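Side-chain contacts in hypothetical sugar kinase (Cytophaga hutchinsonii, PDB 3R8E), which probably transfers a phosphate from ATP to a sugar whose identity is not established, as a kinase of the ROK family: residues Gly34-Glu39 against Ala308-Ala313; Asp127-Ala132 against Leu166-Arg171; Glu189-Ile194 against Gly245-Glu250; Ser213-Ile218 against Pro223-Asp228. All coordinates share one frame; numbering follows the deposited sequence.

Contact 1: Gly34-Glu39 against Ala308-Ala313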
loop_
_atom_site.group_PDB
_atom_site.type_symbol
_atom_site.label_atom_id
_atom_site.label_comp_id
_atom_site.label_asym_id
_atom_site.label_seq_id
_atom_site.Cartn_x
_atom_site.Cartn_y
_atom_site.Cartn_z
ATOM N N GLY A 34 -18.752 -11.242 23.406
ATOM C CA GLY A 34 -20.090 -11.458 22.869
ATOM C C GLY A 34 -20.268 -12.775 22.155
ATOM O O GLY A 34 -19.352 -13.257 21.483
ATOM N N LEU A 35 -21.463 -13.354 22.293
ATOM C CA LEU A 35 -21.808 -14.591 21.608
ATOM C C LEU A 35 -22.414 -14.220 20.268
ATOM O O LEU A 35 -23.413 -13.500 20.221
ATOM C CB LEU A 35 -22.753 -15.449 22.453
ATOM C CG LEU A 35 -22.410 -16.934 22.516
ATOM C CD1 LEU A 35 -21.079 -17.171 23.217
ATOM C CD2 LEU A 35 -23.498 -17.704 23.220
ATOM N N VAL A 36 -21.799 -14.675 19.182
ATOM C CA VAL A 36 -22.225 -14.304 17.832
ATOM C C VAL A 36 -22.974 -15.451 17.154
ATOM O O VAL A 36 -22.498 -16.585 17.141
ATOM C CB VAL A 36 -21.013 -13.824 16.987
ATOM C CG1 VAL A 36 -21.420 -13.451 15.561
ATOM C CG2 VAL A 36 -20.303 -12.650 17.664
ATOM N N THR A 37 -24.145 -15.120 16.575
ATOM C CA THR A 37 -25.019 -16.030 15.829
ATOM C C THR A 37 -24.570 -16.082 14.352
ATOM O O THR A 37 -23.900 -15.139 13.911
ATOM C CB THR A 37 -26.499 -15.564 15.929
ATOM O OG1 THR A 37 -26.666 -14.338 15.218
ATOM C CG2 THR A 37 -26.993 -15.415 17.356
ATOM N N PRO A 38 -24.986 -17.093 13.537
ATOM C CA PRO A 38 -24.593 -17.093 12.112
ATOM C C PRO A 38 -25.168 -15.912 11.306
ATOM O O PRO A 38 -24.655 -15.632 10.223
ATOM C CB PRO A 38 -25.142 -18.427 11.588
ATOM C CG PRO A 38 -25.381 -19.264 12.810
ATOM C CD PRO A 38 -25.792 -18.289 13.860
ATOM N N GLU A 39 -26.203 -15.215 11.830
ATOM C CA GLU A 39 -26.814 -14.061 11.157
ATOM C C GLU A 39 -26.178 -12.719 11.605
ATOM O O GLU A 39 -26.545 -11.662 11.086
ATOM C CB GLU A 39 -28.353 -14.033 11.323
ATOM C CG GLU A 39 -28.879 -13.992 12.752
ATOM C CD GLU A 39 -29.192 -15.324 13.413
ATOM O OE1 GLU A 39 -28.973 -16.385 12.783
ATOM O OE2 GLU A 39 -29.665 -15.301 14.573
ATOM N N ALA A 308 -18.293 -4.319 14.502
ATOM C CA ALA A 308 -17.544 -4.979 13.428
ATOM C C ALA A 308 -16.349 -5.805 13.930
ATOM O O ALA A 308 -16.149 -6.916 13.439
ATOM C CB ALA A 308 -17.073 -3.956 12.402
ATOM N N GLY A 309 -15.587 -5.265 14.888
ATOM C CA GLY A 309 -14.414 -5.926 15.461
ATOM C C GLY A 309 -14.729 -7.257 16.116
ATOM O O GLY A 309 -14.061 -8.259 15.845
ATOM N N LEU A 310 -15.774 -7.276 16.962
ATOM C CA LEU A 310 -16.231 -8.476 17.665
ATOM C C LEU A 310 -16.817 -9.486 16.669
ATOM O O LEU A 310 -16.472 -10.669 16.727
ATOM C CB LEU A 310 -17.263 -8.099 18.737
ATOM C CG LEU A 310 -17.415 -9.091 19.893
ATOM C CD1 LEU A 310 -17.619 -8.366 21.203
ATOM C CD2 LEU A 310 -18.574 -10.039 19.652
ATOM N N LEU A 311 -17.658 -9.010 15.725
ATOM C CA LEU A 311 -18.262 -9.861 14.695
ATOM C C LEU A 311 -17.182 -10.518 13.829
ATOM O O LEU A 311 -17.268 -11.716 13.558
ATOM C CB LEU A 311 -19.251 -9.072 13.814
ATOM C CG LEU A 311 -20.564 -8.637 14.482
ATOM C CD1 LEU A 311 -21.332 -7.694 13.578
ATOM C CD2 LEU A 311 -21.444 -9.827 14.825
ATOM N N GLY A 312 -16.158 -9.745 13.459
ATOM C CA GLY A 312 -15.036 -10.223 12.656
ATOM C C GLY A 312 -14.190 -11.225 13.411
ATOM O O GLY A 312 -13.748 -12.219 12.831
ATOM N N ALA A 313 -13.982 -10.981 14.720
ATOM C CA ALA A 313 -13.226 -11.891 15.594
ATOM C C ALA A 313 -13.916 -13.261 15.610
ATOM O O ALA A 313 -13.264 -14.270 15.359
ATOM C CB ALA A 313 -13.108 -11.314 16.997
#
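Val-36, the last residue of strand 30-36, packs against Leu-310 and Leu-311 in the first turn of the last helix, 308-318. This is a strand-helix packing of the ribonuclease H-like fold: the chain returns after 268 intervening residues to lay its closing helix over a face of the N-terminal sheet. The short strand and helix axes approach to 8.9 Å and cross at -58°.

The apolar contacts are divided between the two methyls of Val-36. CG1 is carried anti to the backbone N (chi1 179°) and meets Leu-311 CD2 at 3.7 Å, the two side chains crossing nearly at right angles. CG2 instead lies 3.7 Å from Leu-310 CD2, and here the side chains slide alongside each other in opposite directions. Leu-311 also touches Ile-42 and, on helix 127-138, Phe-138, so the leucine is shared between the sheet and that helix.

The second kind of contact is of methyl groups with main chain. Gly-34 has no side chain, and Leu-310 therefore comes down directly on its backbone. In the sheet, Gly-34 and Val-36 are held by backbone hydrogen bonds to Gly-23 and Ile-21, which fixes the surface that the leucines meet. The two branches of Leu-310 are spread over the glycine, with CD1 3.8 Å from Gly-34 N and CD2 3.8 Å from Gly-34 O.

Contact 2: Asp127-Ala132 against Leu166-Arg171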
loop_
_atom_site.group_PDB
_atom_site.type_symbol
_atom_site.label_atom_id
_atom_site.label_comp_id
_atom_site.label_asym_id
_atom_site.label_seq_id
_atom_site.Cartn_x
_atom_site.Cartn_y
_atom_site.Cartn_z
ATOM N N ASP A 127 -7.324 -6.388 15.404
ATOM C CA ASP A 127 -8.704 -5.911 15.556
ATOM C C ASP A 127 -9.230 -5.083 14.368
ATOM O O ASP A 127 -10.405 -5.222 14.033
ATOM C CB ASP A 127 -8.886 -5.117 16.856
ATOM C CG ASP A 127 -8.053 -3.857 17.027
ATOM O OD1 ASP A 127 -7.135 -3.629 16.209
ATOM O OD2 ASP A 127 -8.300 -3.115 17.997
ATOM N N ALA A 128 -8.387 -4.238 13.737
ATOM C CA ALA A 128 -8.822 -3.435 12.585
ATOM C C ALA A 128 -9.091 -4.332 11.371
ATOM O O ALA A 128 -9.993 -4.044 10.579
ATOM C CB ALA A 128 -7.783 -2.379 12.249
ATOM N N LYS A 129 -8.314 -5.438 11.239
ATOM C CA LYS A 129 -8.518 -6.430 10.192
ATOM C C LYS A 129 -9.807 -7.206 10.488
ATOM O O LYS A 129 -10.575 -7.490 9.571
ATOM C CB LYS A 129 -7.309 -7.371 10.079
ATOM C CG LYS A 129 -6.072 -6.647 9.583
ATOM C CD LYS A 129 -4.894 -7.612 9.387
ATOM C CE LYS A 129 -3.682 -6.912 8.811
ATOM N NZ LYS A 129 -3.123 -5.900 9.749
ATOM N N CYS A 130 -10.049 -7.527 11.780
ATOM C CA CYS A 130 -11.289 -8.190 12.211
ATOM C C CYS A 130 -12.488 -7.370 11.787
ATOM O O CYS A 130 -13.440 -7.931 11.265
ATOM C CB CYS A 130 -11.296 -8.409 13.717
ATOM S SG CYS A 130 -10.323 -9.828 14.246
ATOM N N ALA A 131 -12.443 -6.044 12.002
ATOM C CA ALA A 131 -13.556 -5.150 11.646
ATOM C C ALA A 131 -13.885 -5.248 10.145
ATOM O O ALA A 131 -15.060 -5.322 9.802
ATOM C CB ALA A 131 -13.233 -3.717 12.033
ATOM N N ALA A 132 -12.857 -5.321 9.266
ATOM C CA ALA A 132 -13.090 -5.499 7.822
ATOM C C ALA A 132 -13.766 -6.846 7.565
ATOM O O ALA A 132 -14.728 -6.910 6.803
ATOM C CB ALA A 132 -11.783 -5.417 7.053
ATOM N N LEU A 166 -8.833 -11.911 3.524
ATOM C CA LEU A 166 -8.286 -10.859 4.374
ATOM C C LEU A 166 -6.826 -10.591 3.992
ATOM O O LEU A 166 -6.027 -11.530 3.921
ATOM C CB LEU A 166 -8.403 -11.247 5.863
ATOM C CG LEU A 166 -7.952 -10.203 6.893
ATOM C CD1 LEU A 166 -8.884 -8.974 6.899
ATOM C CD2 LEU A 166 -7.896 -10.818 8.289
ATOM N N PHE A 167 -6.503 -9.318 3.702
ATOM C CA PHE A 167 -5.143 -8.904 3.364
ATOM C C PHE A 167 -4.355 -8.736 4.654
ATOM O O PHE A 167 -4.730 -7.935 5.509
ATOM C CB PHE A 167 -5.151 -7.600 2.542
ATOM C CG PHE A 167 -3.755 -7.110 2.212
ATOM C CD1 PHE A 167 -3.049 -7.644 1.140
ATOM C CD2 PHE A 167 -3.133 -6.148 3.000
ATOM C CE1 PHE A 167 -1.752 -7.207 0.847
ATOM C CE2 PHE A 167 -1.835 -5.714 2.710
ATOM C CZ PHE A 167 -1.161 -6.239 1.632
ATOM N N ILE A 168 -3.260 -9.479 4.795
ATOM C CA ILE A 168 -2.478 -9.406 6.030
ATOM C C ILE A 168 -1.093 -8.778 5.802
ATOM O O ILE A 168 -0.437 -8.409 6.771
ATOM C CB ILE A 168 -2.376 -10.793 6.729
ATOM C CG1 ILE A 168 -1.624 -11.832 5.867
ATOM C CG2 ILE A 168 -3.776 -11.298 7.172
ATOM C CD1 ILE A 168 -1.142 -13.080 6.631
ATOM N N GLY A 169 -0.678 -8.637 4.552
ATOM C CA GLY A 169 0.627 -8.067 4.233
ATOM C C GLY A 169 1.708 -9.126 4.195
ATOM O O GLY A 169 1.484 -10.261 4.608
ATOM N N GLY A 170 2.888 -8.744 3.728
ATOM C CA GLY A 170 4.006 -9.665 3.566
ATOM C C GLY A 170 4.459 -10.342 4.840
ATOM O O GLY A 170 4.754 -11.541 4.834
ATOM N N ARG A 171 4.495 -9.583 5.939
ATOM C CA ARG A 171 4.978 -10.099 7.225
ATOM C C ARG A 171 3.851 -10.258 8.269
ATOM O O ARG A 171 4.134 -10.535 9.436
ATOM C CB ARG A 171 6.108 -9.207 7.754
ATOM C CG ARG A 171 7.294 -9.129 6.793
ATOM C CD ARG A 171 8.168 -7.922 7.066
ATOM N NE ARG A 171 8.942 -8.088 8.297
ATOM C CZ ARG A 171 8.823 -7.316 9.372
ATOM N NH1 ARG A 171 7.955 -6.311 9.384
ATOM N NH2 ARG A 171 9.579 -7.535 10.436
#
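The backbone N of Lys-129, the residue that meets Leu-166 and Phe-167 across this contact, is hydrogen-bonded to Asn-126 OD1, which also takes a weak bond from Ala-128 N. That side-chain oxygen thus grips the first turn of helix 127-138, from which the lysine side chain departs.

Leu-166 meets the base of the lysine with both branches: CD1 and CD2 each lie 3.9 Å from Lys-129 CB, while CD1 is 3.5 Å from Lys-129 O. Farther out the lysine runs nearly straight, until chi4 (65°) bends it. CE passes Phe-167 O at 3.6 Å and Ile-168 CA at 3.9 Å, a methylene over main chain in which the carbonyl should meet slightly positive hydrogens. The bend brings NZ to a hydrogen bond with Gly-174 O, and Ile-168 shares a backbone bond with that same glycine; the ammonium is thus held by the loop whose earlier part its chain packs against.

Leu-166 and Ile-168 also lean on Glu-125 of strand 121-126, and Phe-167 lies against Val-160 of strand 156-162. The contact consequently joins helix 127-138, which has helix 308-318 on another flank, to the loop leaving edge strand 165-166, a loop that continues through Arg-171 to salt bridges with Asp-260 and Asp-296 of the second subunit.

Contact 3: Glu189-Ile194 against Gly245-Glu250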
loop_
_atom_site.group_PDB
_atom_site.type_symbol
_atom_site.label_atom_id
_atom_site.label_comp_id
_atom_site.label_asym_id
_atom_site.label_seq_id
_atom_site.Cartn_x
_atom_site.Cartn_y
_atom_site.Cartn_z
ATOM N N GLU A 189 -3.417 9.628 11.465
ATOM C CA GLU A 189 -4.217 9.669 12.694
ATOM C C GLU A 189 -3.876 10.872 13.589
ATOM O O GLU A 189 -4.741 11.289 14.356
ATOM C CB GLU A 189 -4.204 8.352 13.481
ATOM C CG GLU A 189 -2.904 7.905 14.118
ATOM C CD GLU A 189 -3.103 6.671 14.982
ATOM O OE1 GLU A 189 -3.889 5.779 14.585
ATOM O OE2 GLU A 189 -2.489 6.605 16.071
ATOM N N ASN A 190 -2.684 11.493 13.434
ATOM C CA ASN A 190 -2.369 12.694 14.209
ATOM C C ASN A 190 -2.987 13.944 13.546
ATOM O O ASN A 190 -2.918 15.040 14.108
ATOM C CB ASN A 190 -0.864 12.845 14.422
ATOM C CG ASN A 190 -0.312 11.874 15.443
ATOM O OD1 ASN A 190 -1.027 11.372 16.324
ATOM N ND2 ASN A 190 0.980 11.594 15.357
ATOM N N GLN A 191 -3.633 13.761 12.371
ATOM C CA GLN A 191 -4.319 14.834 11.651
ATOM C C GLN A 191 -5.842 14.680 11.737
ATOM O O GLN A 191 -6.539 15.681 11.901
ATOM C CB GLN A 191 -3.889 14.878 10.172
ATOM C CG GLN A 191 -2.436 15.289 9.931
ATOM C CD GLN A 191 -2.247 16.781 9.976
ATOM O OE1 GLN A 191 -2.550 17.500 9.018
ATOM N NE2 GLN A 191 -1.728 17.278 11.086
ATOM N N VAL A 192 -6.362 13.437 11.616
ATOM C CA VAL A 192 -7.815 13.216 11.582
ATOM C C VAL A 192 -8.372 12.434 12.794
ATOM O O VAL A 192 -9.594 12.314 12.892
ATOM C CB VAL A 192 -8.300 12.572 10.249
ATOM C CG1 VAL A 192 -7.926 13.434 9.045
ATOM C CG2 VAL A 192 -7.787 11.147 10.085
ATOM N N GLY A 193 -7.511 11.950 13.698
ATOM C CA GLY A 193 -7.947 11.277 14.923
ATOM C C GLY A 193 -8.817 12.217 15.747
ATOM O O GLY A 193 -8.588 13.425 15.720
ATOM N N ILE A 194 -9.845 11.681 16.436
ATOM C CA ILE A 194 -10.862 12.435 17.199
ATOM C C ILE A 194 -10.255 13.586 18.043
ATOM O O ILE A 194 -10.713 14.721 17.900
ATOM C CB ILE A 194 -11.770 11.497 18.057
ATOM C CG1 ILE A 194 -12.743 10.702 17.145
ATOM C CG2 ILE A 194 -12.553 12.271 19.135
ATOM C CD1 ILE A 194 -13.615 9.596 17.857
ATOM N N GLY A 245 -11.835 15.939 5.204
ATOM C CA GLY A 245 -12.134 15.187 3.986
ATOM C C GLY A 245 -10.982 15.162 3.001
ATOM O O GLY A 245 -10.590 14.087 2.542
ATOM N N THR A 246 -10.392 16.346 2.719
ATOM C CA THR A 246 -9.234 16.481 1.826
ATOM C C THR A 246 -8.069 15.619 2.335
ATOM O O THR A 246 -7.469 14.891 1.539
ATOM C CB THR A 246 -8.818 17.954 1.689
ATOM O OG1 THR A 246 -9.920 18.706 1.185
ATOM C CG2 THR A 246 -7.604 18.143 0.771
ATOM N N ILE A 247 -7.770 15.683 3.657
ATOM C CA ILE A 247 -6.681 14.912 4.273
ATOM C C ILE A 247 -6.934 13.402 4.102
ATOM O O ILE A 247 -6.026 12.698 3.659
ATOM C CB ILE A 247 -6.447 15.294 5.766
ATOM C CG1 ILE A 247 -6.056 16.787 5.906
ATOM C CG2 ILE A 247 -5.379 14.383 6.416
ATOM C CD1 ILE A 247 -6.275 17.386 7.307
ATOM N N ILE A 248 -8.159 12.910 4.414
ATOM C CA ILE A 248 -8.480 11.475 4.284
ATOM C C ILE A 248 -8.346 11.047 2.808
ATOM O O ILE A 248 -7.739 10.008 2.525
ATOM C CB ILE A 248 -9.878 11.111 4.867
ATOM C CG1 ILE A 248 -9.971 11.474 6.374
ATOM C CG2 ILE A 248 -10.194 9.615 4.667
ATOM C CD1 ILE A 248 -11.424 11.497 6.928
ATOM N N GLY A 249 -8.878 11.868 1.900
ATOM C CA GLY A 249 -8.810 11.619 0.461
ATOM C C GLY A 249 -7.387 11.516 -0.060
ATOM O O GLY A 249 -7.080 10.610 -0.840
ATOM N N GLU A 250 -6.490 12.409 0.418
ATOM C CA GLU A 250 -5.081 12.404 0.023
ATOM C C GLU A 250 -4.375 11.116 0.463
ATOM O O GLU A 250 -3.576 10.585 -0.309
ATOM C CB GLU A 250 -4.350 13.624 0.567
ATOM C CG GLU A 250 -4.621 14.882 -0.237
ATOM C CD GLU A 250 -3.923 16.129 0.263
ATOM O OE1 GLU A 250 -3.268 16.074 1.330
ATOM O OE2 GLU A 250 -4.035 17.169 -0.421
#
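Val-192 CG1 fits between two isoleucines of helix 235-259, 3.8 Å from Ile-247 CG2 and 3.9 Å from Ile-248 CG1. With chi1 at -58° this methyl is anti to the carbonyl carbon and faces the helix, while CG2 takes the crowded position between backbone N and carbonyl carbon. Val-192 and Ile-247 pass each other in opposite directions, whereas Ile-248 lies aslant to the valine and presents the first carbon of its longer branch.

Beside the valine, Gln-191 crosses Ile-247 at about a right angle. Its CB is 4.1 Å from Ile-247 CG2, and since the chain folds back at chi2 (-81°), OE1 also comes within 4.1 Å of Ile-247 CD1, a plain van der Waals approach to a methyl group.

In the fold, the short helix 189-192 is thereby seated on the long helix 235-259 of the ribonuclease H-like C-terminal half. Ile-248 reaches on to Leu-150 and Leu-152 of strand 147-152 and to Phe-277 and Leu-281 of helix 274-288, so the valine meets the margin of a larger apolar core.

The short helix is positioned by bonds of both main chain and side chains. Gly-193 N closes it on Glu-189 O at 2.9 Å, and Gly-193 then serves as the N-cap residue of helix 194-207. The side-chain oxygen Glu-189 OE1 is hydrogen-bonded to Val-156 N, and the following Asn-190 N to Ser-187 OG.

Contact 4: Ser213-Ile218 against Pro223-Asp228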
loop_
_atom_site.group_PDB
_atom_site.type_symbol
_atom_site.label_atom_id
_atom_site.label_comp_id
_atom_site.label_asym_id
_atom_site.label_seq_id
_atom_site.Cartn_x
_atom_site.Cartn_y
_atom_site.Cartn_z
ATOM N N SER A 213 -19.035 31.748 14.294
ATOM C CA SER A 213 -19.395 30.349 14.516
ATOM C C SER A 213 -20.331 30.155 15.715
ATOM O O SER A 213 -20.328 30.953 16.651
ATOM C CB SER A 213 -18.142 29.497 14.699
ATOM O OG SER A 213 -18.468 28.119 14.776
ATOM N N SER A 214 -21.125 29.074 15.666
ATOM C CA SER A 214 -22.103 28.660 16.672
ATOM C C SER A 214 -21.530 27.630 17.667
ATOM O O SER A 214 -22.184 27.324 18.667
ATOM C CB SER A 214 -23.332 28.072 15.982
ATOM O OG SER A 214 -22.976 27.008 15.112
ATOM N N LEU A 215 -20.320 27.092 17.397
ATOM C CA LEU A 215 -19.679 26.089 18.255
ATOM C C LEU A 215 -19.119 26.675 19.568
ATOM O O LEU A 215 -18.876 25.913 20.506
ATOM C CB LEU A 215 -18.559 25.363 17.491
ATOM C CG LEU A 215 -19.012 24.349 16.437
ATOM C CD1 LEU A 215 -17.909 24.081 15.435
ATOM C CD2 LEU A 215 -19.483 23.050 17.079
ATOM N N HIS A 216 -18.941 28.011 19.642
ATOM C CA HIS A 216 -18.412 28.734 20.810
ATOM C C HIS A 216 -19.219 28.503 22.108
ATOM O O HIS A 216 -18.654 28.626 23.199
ATOM C CB HIS A 216 -18.363 30.247 20.526
ATOM C CG HIS A 216 -17.350 30.648 19.497
ATOM N ND1 HIS A 216 -15.998 30.697 19.793
ATOM C CD2 HIS A 216 -17.530 31.047 18.216
ATOM C CE1 HIS A 216 -15.402 31.108 18.686
ATOM N NE2 HIS A 216 -16.281 31.326 17.708
ATOM N N THR A 217 -20.522 28.175 21.984
ATOM C CA THR A 217 -21.469 27.972 23.088
ATOM C C THR A 217 -21.233 26.658 23.868
ATOM O O THR A 217 -21.326 26.660 25.097
ATOM C CB THR A 217 -22.913 27.990 22.538
ATOM O OG1 THR A 217 -23.049 29.029 21.563
ATOM C CG2 THR A 217 -23.966 28.153 23.633
ATOM N N ILE A 218 -20.970 25.551 23.150
ATOM C CA ILE A 218 -20.805 24.188 23.676
ATOM C C ILE A 218 -19.661 24.083 24.710
ATOM O O ILE A 218 -18.599 24.687 24.535
ATOM C CB ILE A 218 -20.609 23.182 22.496
ATOM C CG1 ILE A 218 -21.651 23.394 21.354
ATOM C CG2 ILE A 218 -20.564 21.714 22.960
ATOM C CD1 ILE A 218 -23.198 23.232 21.718
ATOM N N PRO A 223 -17.092 14.783 17.756
ATOM C CA PRO A 223 -17.446 14.699 16.326
ATOM C C PRO A 223 -18.945 14.914 16.080
ATOM O O PRO A 223 -19.300 15.664 15.170
ATOM C CB PRO A 223 -17.005 13.284 15.935
ATOM C CG PRO A 223 -15.956 12.930 16.919
ATOM C CD PRO A 223 -16.391 13.562 18.202
ATOM N N LYS A 224 -19.814 14.318 16.931
ATOM C CA LYS A 224 -21.276 14.432 16.853
ATOM C C LYS A 224 -21.742 15.901 16.929
ATOM O O LYS A 224 -22.567 16.308 16.111
ATOM C CB LYS A 224 -21.943 13.600 17.964
ATOM C CG LYS A 224 -23.444 13.394 17.769
ATOM C CD LYS A 224 -24.065 12.623 18.929
ATOM C CE LYS A 224 -25.549 12.395 18.749
ATOM N NZ LYS A 224 -26.341 13.633 18.985
ATOM N N VAL A 225 -21.196 16.692 17.882
ATOM C CA VAL A 225 -21.544 18.108 18.067
ATOM C C VAL A 225 -21.086 18.930 16.839
ATOM O O VAL A 225 -21.876 19.722 16.325
ATOM C CB VAL A 225 -20.990 18.675 19.408
ATOM C CG1 VAL A 225 -21.073 20.198 19.461
ATOM C CG2 VAL A 225 -21.725 18.068 20.602
ATOM N N ILE A 226 -19.844 18.712 16.346
ATOM C CA ILE A 226 -19.307 19.433 15.179
ATOM C C ILE A 226 -20.130 19.060 13.914
ATOM O O ILE A 226 -20.354 19.923 13.062
ATOM C CB ILE A 226 -17.771 19.207 15.006
ATOM C CG1 ILE A 226 -17.015 19.625 16.298
ATOM C CG2 ILE A 226 -17.216 19.989 13.795
ATOM C CD1 ILE A 226 -15.652 18.946 16.538
ATOM N N ALA A 227 -20.632 17.811 13.837
ATOM C CA ALA A 227 -21.480 17.347 12.734
ATOM C C ALA A 227 -22.878 17.979 12.820
ATOM O O ALA A 227 -23.409 18.420 11.798
ATOM C CB ALA A 227 -21.588 15.829 12.751
ATOM N N ASP A 228 -23.460 18.049 14.044
ATOM C CA ASP A 228 -24.789 18.636 14.278
ATOM C C ASP A 228 -24.824 20.120 13.895
ATOM O O ASP A 228 -25.806 20.566 13.306
ATOM C CB ASP A 228 -25.238 18.441 15.739
ATOM C CG ASP A 228 -25.669 17.022 16.094
ATOM O OD1 ASP A 228 -25.950 16.228 15.161
ATOM O OD2 ASP A 228 -25.732 16.708 17.303
#
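Leu-215 and Ile-218 form a local apolar contact with Val-225 and Ile-226, made where the loop after helix 194-207 turns back on the start of helix 223-231, with only four residues between the two segments. It lies towards the periphery of the C-terminal half, the centre of the contact being about 24 Å from the centre of the chain.

Val-225 is the residue on which both loop side chains converge. Its CG1, placed anti to the backbone N by a chi1 of 167°, touches Ile-218 CG1 and Ile-218 CG2, each at 3.8 Å; valine and isoleucine reach toward each other tip to tip, the single methyl meeting both branches where they leave Ile-218 CB. Leu-215 approaches differently. It slides past Val-225 in the opposite direction, and CD2 alone makes its contacts: 4.0 Å to Val-225 CG1, 4.1 Å to Ile-226 CA and 4.3 Å to Ile-226 CG1. The leucine methyl thus rests on the helix surface between two successive residues.

Residues 214-217 have helical backbone angles but lack regular helical bonds, and Ile-218 N makes only a weak one to Leu-215 O. Support also comes from outside: Ser-213 OG and Ser-214 N are bonded to the two carboxylate oxygens of Asp-234, and Leu-215 extends to Leu-205 and Leu-236 on neighbouring helices. On the helix side, Lys-224 NZ and Asp-228 OD2 form a salt bridge of 3.6 Å one turn apart.

Across the interface itself the closest atoms are all carbons, consistent with packing and the exclusion of water, not directed bonds, holding these side chains together, while the polar bonds to Asp-234 fix the loop.

Contacts 1 and 2 touch each other, as do contacts 3 and 4. The centres of contacts 1 and 2 lie about 16 Å apart, and helices 308-318 and 127-138 meet between them, with Gly-309 O 3.5 Å from Cys-130 CB. Contact 2 bridges from helix 127-138 to the loop after strand 165-166 of the second sheet. The centres of contacts 3 and 4 are about 19 Å apart, and Ile-194 CG1 lies 3.9 Å from Pro-223 CG. Contacts 2 and 3, in series along the chain, have centres about 21 Å apart and do not touch; contact 4 is nested within contact 3. Contact 1 encloses the other three, so the C-terminal helix completes the N-terminal lobe, consistent with the two-lobed architecture of ROK kinases.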